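Local coordinates for protein Hth-type dhaklm operon transcriptional activator DHAS (PDB 2IU5) that activates transcription of the dhaKLM operon together with DhaQ in response to dihydroxyacetone, binding to an inverted repeat that lies upstream of and partly overlaps the -35 promoter sequence, at residues D24-N29 / Q101-I106; W63-D68 / Q97-K102. The protein carries 1 engineered substitution. All blocks are in the same frame, centred on the assembly; numbering follows the deposited sequence.

How the interactions relate
From the N terminus, helix 13-28 comes first and supplies residues 24-29. The predicted helix-turn-helix (35-54) follows, then helix 57-73 with residues 63-68, then helix 82-95, and finally helix 97-106, on which both contacts end. Interaction 1 closes a loop with 71 intervening residues; interaction 2 closes one with 28, starting inside the first, and the two share Gln101 and Lys102, the last two residues of 97-102 and the first two of 101-106. Helix 97-106, part of the C-terminal region, is thereby tied to two helices of the TetR-type N-terminal region. The contacts abut, with centres about 8 Å apart, and Met26 CB lies 3.4 Å from Phe99 CD1.

Interaction 1 (D24-N29 / Q101-I106); sequences DLMQSN and QKIFVI
Lys102 reaches Met26 and Asn29 with a chain extended beyond CG, and its last torsion, chi4 of 168°, sets NZ among backbone carbonyls where helix 13-28 gives way to the following loop. NZ donates to Met26 O at 2.8 Å and to Asn29 O, also at 2.8 Å. In both bonds the nitrogen stands above the carbonyl plane, by 38° at Met26 and 62° at Asn29. A water takes a third hydrogen bond from NZ (3.0 Å to the water oxygen) and donates to Gln27 O, adding another carbonyl to the grip.

Met26, bent at chi2 and chi3, runs alongside the lysine chain, headed the other way. Its CE packs 4.1 Å from Lys102 CB and 4.0 Å from Ile103 CD1, the isoleucine crossing it at about a right angle. Asn29 is anchored separately: its ND2 donates to Leu25 O at 3.1 Å in the carbonyl plane, on a lone pair. Tyr31 and Ile34 extend the apolar surroundings of Met26.

The arrangement joins the TetR-type DNA-binding region to helix 97-106 of the C-terminal region, the two short helical segments running nearly perpendicular. Three acceptors match the three N-H groups of an ammonium, and the two backbone carbonyls and the water would probably stabilise its positive charge.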
loop_
_atom_site.group_PDB
_atom_site.type_symbol
_atom_site.label_atom_id
_atom_site.label_comp_id
_atom_site.label_asym_id
_atom_site.label_seq_id
_atom_site.Cartn_x
_atom_site.Cartn_y
_atom_site.Cartn_z
ATOM N N ASP A 24 17.184 -20.517 9.081
ATOM C CA ASP A 24 17.834 -21.496 8.218
ATOM C C ASP A 24 16.894 -22.637 7.798
ATOM O O ASP A 24 16.826 -22.985 6.610
ATOM C CB ASP A 24 19.101 -22.039 8.876
ATOM C CG ASP A 24 20.237 -21.002 8.935
ATOM O OD1 ASP A 24 20.106 -19.907 8.336
ATOM O OD2 ASP A 24 21.265 -21.293 9.590
ATOM N N LEU A 25 16.170 -23.219 8.750
ATOM C CA LEU A 25 15.229 -24.293 8.409
ATOM C C LEU A 25 14.086 -23.800 7.515
ATOM O O LEU A 25 13.606 -24.537 6.656
ATOM C CB LEU A 25 14.705 -24.925 9.696
ATOM C CG LEU A 25 15.786 -25.696 10.462
ATOM C CD1 LEU A 25 15.429 -25.823 11.928
ATOM C CD2 LEU A 25 16.046 -27.078 9.872
ATOM N N MET A 26 13.654 -22.552 7.715
ATOM C CA MET A 26 12.555 -21.983 6.897
ATOM C C MET A 26 12.955 -21.762 5.441
ATOM O O MET A 26 12.116 -21.567 4.575
ATOM C CB MET A 26 12.063 -20.654 7.495
ATOM C CG MET A 26 11.270 -20.802 8.776
ATOM S SD MET A 26 9.573 -21.290 8.410
ATOM C CE MET A 26 8.787 -19.714 8.014
ATOM N N GLN A 27 14.248 -21.791 5.149
ATOM C CA GLN A 27 14.656 -21.711 3.756
ATOM C C GLN A 27 14.210 -22.946 2.975
ATOM O O GLN A 27 13.920 -22.858 1.776
ATOM C CB GLN A 27 16.176 -21.514 3.685
ATOM C CG GLN A 27 16.789 -21.552 2.296
ATOM C CD GLN A 27 16.498 -20.298 1.510
ATOM O OE1 GLN A 27 16.300 -19.226 2.081
ATOM N NE2 GLN A 27 16.466 -20.420 0.196
ATOM N N SER A 28 14.165 -24.093 3.647
ATOM C CA SER A 28 14.084 -25.354 2.908
ATOM C C SER A 28 13.034 -26.318 3.439
ATOM O O SER A 28 12.910 -27.426 2.909
ATOM C CB SER A 28 15.464 -26.038 2.896
ATOM O OG SER A 28 15.879 -26.290 4.239
ATOM N N ASN A 29 12.303 -25.898 4.471
ATOM C CA ASN A 29 11.232 -26.720 5.049
ATOM C C ASN A 29 9.961 -25.890 5.203
ATOM O O ASN A 29 10.045 -24.681 5.428
ATOM C CB ASN A 29 11.656 -27.231 6.425
ATOM C CG ASN A 29 12.878 -28.132 6.372
ATOM O OD1 ASN A 29 12.749 -29.343 6.134
ATOM N ND2 ASN A 29 14.064 -27.562 6.591
ATOM N N GLN A 101 7.996 -15.050 2.122
ATOM C CA GLN A 101 6.930 -15.607 1.290
ATOM C C GLN A 101 6.045 -16.532 2.131
ATOM O O GLN A 101 4.805 -16.472 2.054
ATOM C CB GLN A 101 7.495 -16.469 0.164
ATOM C CG GLN A 101 8.193 -15.732 -0.924
ATOM C CD GLN A 101 8.660 -16.672 -2.014
ATOM O OE1 GLN A 101 8.700 -17.898 -1.824
ATOM N NE2 GLN A 101 9.014 -16.110 -3.164
ATOM N N LYS A 102 6.687 -17.386 2.929
ATOM C CA LYS A 102 5.934 -18.282 3.792
ATOM C C LYS A 102 5.101 -17.573 4.828
ATOM O O LYS A 102 3.969 -17.969 5.084
ATOM C CB LYS A 102 6.831 -19.340 4.418
ATOM C CG LYS A 102 7.355 -20.306 3.390
ATOM C CD LYS A 102 8.398 -21.241 3.985
ATOM C CE LYS A 102 8.898 -22.173 2.905
ATOM N NZ LYS A 102 10.114 -22.954 3.287
ATOM N N ILE A 103 5.653 -16.529 5.420
ATOM C CA ILE A 103 4.934 -15.781 6.446
ATOM C C ILE A 103 3.720 -15.066 5.859
ATOM O O ILE A 103 2.663 -15.008 6.503
ATOM C CB ILE A 103 5.830 -14.760 7.112
ATOM C CG1 ILE A 103 6.996 -15.448 7.837
ATOM C CG2 ILE A 103 5.013 -13.888 8.067
ATOM C CD1 ILE A 103 6.577 -16.514 8.806
ATOM N N PHE A 104 3.834 -14.520 4.654
ATOM C CA PHE A 104 2.672 -13.881 4.053
ATOM C C PHE A 104 1.543 -14.885 3.846
ATOM O O PHE A 104 0.374 -14.495 3.846
ATOM C CB PHE A 104 3.008 -13.175 2.737
ATOM C CG PHE A 104 3.656 -11.846 2.921
ATOM C CD1 PHE A 104 2.978 -10.813 3.551
ATOM C CD2 PHE A 104 4.951 -11.620 2.474
ATOM C CE1 PHE A 104 3.594 -9.567 3.722
ATOM C CE2 PHE A 104 5.568 -10.381 2.642
ATOM C CZ PHE A 104 4.875 -9.358 3.270
ATOM N N VAL A 105 1.882 -16.161 3.670
ATOM C CA VAL A 105 0.873 -17.230 3.573
ATOM C C VAL A 105 0.285 -17.623 4.932
ATOM O O VAL A 105 -0.940 -17.752 5.062
ATOM C CB VAL A 105 1.426 -18.485 2.860
ATOM C CG1 VAL A 105 0.422 -19.641 2.960
ATOM C CG2 VAL A 105 1.718 -18.173 1.402
ATOM N N ILE A 106 1.153 -17.810 5.923
ATOM C CA ILE A 106 0.788 -18.313 7.250
ATOM C C ILE A 106 0.084 -17.299 8.142
ATOM O O ILE A 106 -0.770 -17.669 8.950
ATOM C CB ILE A 106 2.012 -18.780 8.046
ATOM C CG1 ILE A 106 2.737 -19.935 7.364
ATOM C CG2 ILE A 106 1.599 -19.189 9.442
ATOM C CD1 ILE A 106 4.239 -19.896 7.609
HETATM O O HOH W 1 11.431 -23.850 0.715
#

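Interaction 2 (W63-D68 / Q97-K102); sequences WIFEND and QIFYQK
Phe65 receives Phe99 at its ring edge, where Phe99 CE2 lies near the Phe65 plane, 3.9 Å from Phe65 CE1. Tyr100 CE1 approaches that same CE1 obliquely, likewise at 3.9 Å. Within helix 97-106 the two aromatics also meet: Phe99 CD2 sits 3.4 Å above the Tyr100 plane, over the ring centre, while Tyr100 CD2 lies in plane at the edge of Phe99.

This cluster belongs to the all-helical TetR-family fold, in which helix 57-73 leads from the DNA-binding region into the C-terminal body. Helix 97-106 packs against it with segment axes 13.5 Å apart and 126° between their directions, a separation bridged by large side chains. CG of Phe99 is anti to the backbone N (chi1 178°), whereas CG of Tyr100 is anti to the carbonyl carbon (chi1 -75°), and the rings leave neighbouring backbone positions by different routes. Ile64 adds its CG2 branch, 4.0 Å from Phe99 CZ.

No hydrogen bond links the two segments directly, and all four touching residues are buried. Tyr100 OH, 3.9 Å from Phe65 CD1, is hydrogen-bonded to Tyr92 OH, which also hydrogen-bonds Asp68 OD2; Lys23 forms a salt bridge with that same carboxylate oxygen. The other oxygen of Asp68 is held from within helix 57-73: Asn67 ND2 donates to Asp68 OD1 at 2.9 Å, in the amide plane and on the anti lone pair of OD1.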
loop_
_atom_site.group_PDB
_atom_site.type_symbol
_atom_site.label_atom_id
_atom_site.label_comp_id
_atom_site.label_asym_id
_atom_site.label_seq_id
_atom_site.Cartn_x
_atom_site.Cartn_y
_atom_site.Cartn_z
ATOM N N TRP A 63 9.165 -12.920 17.903
ATOM C CA TRP A 63 10.425 -12.353 18.363
ATOM C C TRP A 63 11.307 -11.987 17.174
ATOM O O TRP A 63 11.921 -10.905 17.143
ATOM C CB TRP A 63 11.152 -13.317 19.337
ATOM C CG TRP A 63 12.355 -12.639 19.923
ATOM C CD1 TRP A 63 12.365 -11.799 20.983
ATOM C CD2 TRP A 63 13.709 -12.732 19.468
ATOM N NE1 TRP A 63 13.634 -11.356 21.236
ATOM C CE2 TRP A 63 14.483 -11.911 20.317
ATOM C CE3 TRP A 63 14.350 -13.419 18.432
ATOM C CZ2 TRP A 63 15.862 -11.764 20.173
ATOM C CZ3 TRP A 63 15.719 -13.270 18.286
ATOM C CH2 TRP A 63 16.461 -12.444 19.154
ATOM N N ILE A 64 11.373 -12.875 16.186
ATOM C CA ILE A 64 12.174 -12.606 14.997
ATOM C C ILE A 64 11.691 -11.325 14.315
ATOM O O ILE A 64 12.500 -10.480 13.931
ATOM C CB ILE A 64 12.102 -13.794 14.042
ATOM C CG1 ILE A 64 13.013 -14.903 14.568
ATOM C CG2 ILE A 64 12.543 -13.410 12.642
ATOM C CD1 ILE A 64 12.664 -16.262 13.936
ATOM N N PHE A 65 10.380 -11.180 14.168
ATOM C CA PHE A 65 9.840 -10.011 13.466
ATOM C C PHE A 65 10.221 -8.748 14.242
ATOM O O PHE A 65 10.670 -7.742 13.664
ATOM C CB PHE A 65 8.311 -10.110 13.400
ATOM C CG PHE A 65 7.785 -11.293 12.623
ATOM C CD1 PHE A 65 8.530 -11.902 11.622
ATOM C CD2 PHE A 65 6.526 -11.784 12.916
ATOM C CE1 PHE A 65 8.005 -12.995 10.927
ATOM C CE2 PHE A 65 6.012 -12.862 12.229
ATOM C CZ PHE A 65 6.746 -13.460 11.249
ATOM N N GLU A 66 10.055 -8.772 15.558
ATOM C CA GLU A 66 10.300 -7.559 16.342
ATOM C C GLU A 66 11.787 -7.225 16.356
ATOM O O GLU A 66 12.183 -6.067 16.193
ATOM C CB GLU A 66 9.842 -7.773 17.771
ATOM C CG GLU A 66 8.353 -7.819 17.939
ATOM C CD GLU A 66 7.971 -8.150 19.374
ATOM O OE1 GLU A 66 8.790 -8.747 20.125
ATOM O OE2 GLU A 66 6.838 -7.806 19.738
ATOM N N ASN A 67 12.612 -8.238 16.547
ATOM C CA ASN A 67 14.042 -8.019 16.703
ATOM C C ASN A 67 14.687 -7.626 15.384
ATOM O O ASN A 67 15.494 -6.701 15.334
ATOM C CB ASN A 67 14.700 -9.312 17.155
ATOM C CG ASN A 67 16.211 -9.202 17.184
ATOM O OD1 ASN A 67 16.772 -8.727 18.167
ATOM N ND2 ASN A 67 16.879 -9.637 16.102
ATOM N N ASP A 68 14.344 -8.327 14.313
ATOM C CA ASP A 68 15.128 -8.183 13.086
ATOM C C ASP A 68 14.862 -6.808 12.471
ATOM O O ASP A 68 15.789 -6.124 12.035
ATOM C CB ASP A 68 14.784 -9.284 12.078
ATOM C CG ASP A 68 15.458 -10.613 12.408
ATOM O OD1 ASP A 68 16.080 -10.733 13.492
ATOM O OD2 ASP A 68 15.357 -11.521 11.565
ATOM N N GLN A 97 13.911 -14.179 1.603
ATOM C CA GLN A 97 12.721 -14.049 0.776
ATOM C C GLN A 97 11.792 -15.260 0.942
ATOM O O GLN A 97 10.564 -15.114 0.986
ATOM C CB GLN A 97 13.128 -13.909 -0.678
ATOM C CG GLN A 97 12.009 -13.902 -1.658
ATOM C CD GLN A 97 12.542 -14.440 -2.947
ATOM O OE1 GLN A 97 12.566 -15.655 -3.164
ATOM N NE2 GLN A 97 12.987 -13.539 -3.814
ATOM N N ILE A 98 12.354 -16.459 1.039
ATOM C CA ILE A 98 11.500 -17.631 1.117
ATOM C C ILE A 98 10.775 -17.640 2.462
ATOM O O ILE A 98 9.581 -17.935 2.535
ATOM C CB ILE A 98 12.275 -18.924 0.918
ATOM C CG1 ILE A 98 12.725 -18.999 -0.531
ATOM C CG2 ILE A 98 11.441 -20.134 1.358
ATOM C CD1 ILE A 98 13.519 -20.206 -0.876
ATOM N N PHE A 99 11.489 -17.318 3.532
ATOM C CA PHE A 99 10.914 -17.181 4.869
ATOM C C PHE A 99 9.722 -16.241 4.800
ATOM O O PHE A 99 8.635 -16.587 5.288
ATOM C CB PHE A 99 12.006 -16.620 5.791
ATOM C CG PHE A 99 11.603 -16.350 7.223
ATOM C CD1 PHE A 99 11.624 -17.341 8.191
ATOM C CD2 PHE A 99 11.212 -15.080 7.604
ATOM C CE1 PHE A 99 11.258 -17.061 9.503
ATOM C CE2 PHE A 99 10.845 -14.803 8.909
ATOM C CZ PHE A 99 10.866 -15.796 9.860
ATOM N N TYR A 100 9.923 -15.056 4.206
ATOM C CA TYR A 100 8.842 -14.062 4.196
ATOM C C TYR A 100 7.705 -14.429 3.260
ATOM O O TYR A 100 6.538 -14.148 3.569
ATOM C CB TYR A 100 9.329 -12.599 4.053
ATOM C CG TYR A 100 9.908 -12.181 5.374
ATOM C CD1 TYR A 100 9.058 -11.887 6.449
ATOM C CD2 TYR A 100 11.273 -12.091 5.572
ATOM C CE1 TYR A 100 9.544 -11.513 7.684
ATOM C CE2 TYR A 100 11.781 -11.706 6.827
ATOM C CZ TYR A 100 10.900 -11.420 7.867
ATOM O OH TYR A 100 11.368 -11.049 9.099
ATOM N N GLN A 101 7.996 -15.050 2.122
ATOM C CA GLN A 101 6.930 -15.607 1.290
ATOM C C GLN A 101 6.045 -16.532 2.131
ATOM O O GLN A 101 4.805 -16.472 2.054
ATOM C CB GLN A 101 7.495 -16.469 0.164
ATOM C CG GLN A 101 8.193 -15.732 -0.924
ATOM C CD GLN A 101 8.660 -16.672 -2.014
ATOM O OE1 GLN A 101 8.700 -17.898 -1.824
ATOM N NE2 GLN A 101 9.014 -16.110 -3.164
ATOM N N LYS A 102 6.687 -17.386 2.929
ATOM C CA LYS A 102 5.934 -18.282 3.792
ATOM C C LYS A 102 5.101 -17.573 4.828
ATOM O O LYS A 102 3.969 -17.969 5.084
ATOM C CB LYS A 102 6.831 -19.340 4.418
ATOM C CG LYS A 102 7.355 -20.306 3.390
ATOM C CD LYS A 102 8.398 -21.241 3.985
ATOM C CE LYS A 102 8.898 -22.173 2.905
ATOM N NZ LYS A 102 10.114 -22.954 3.287
#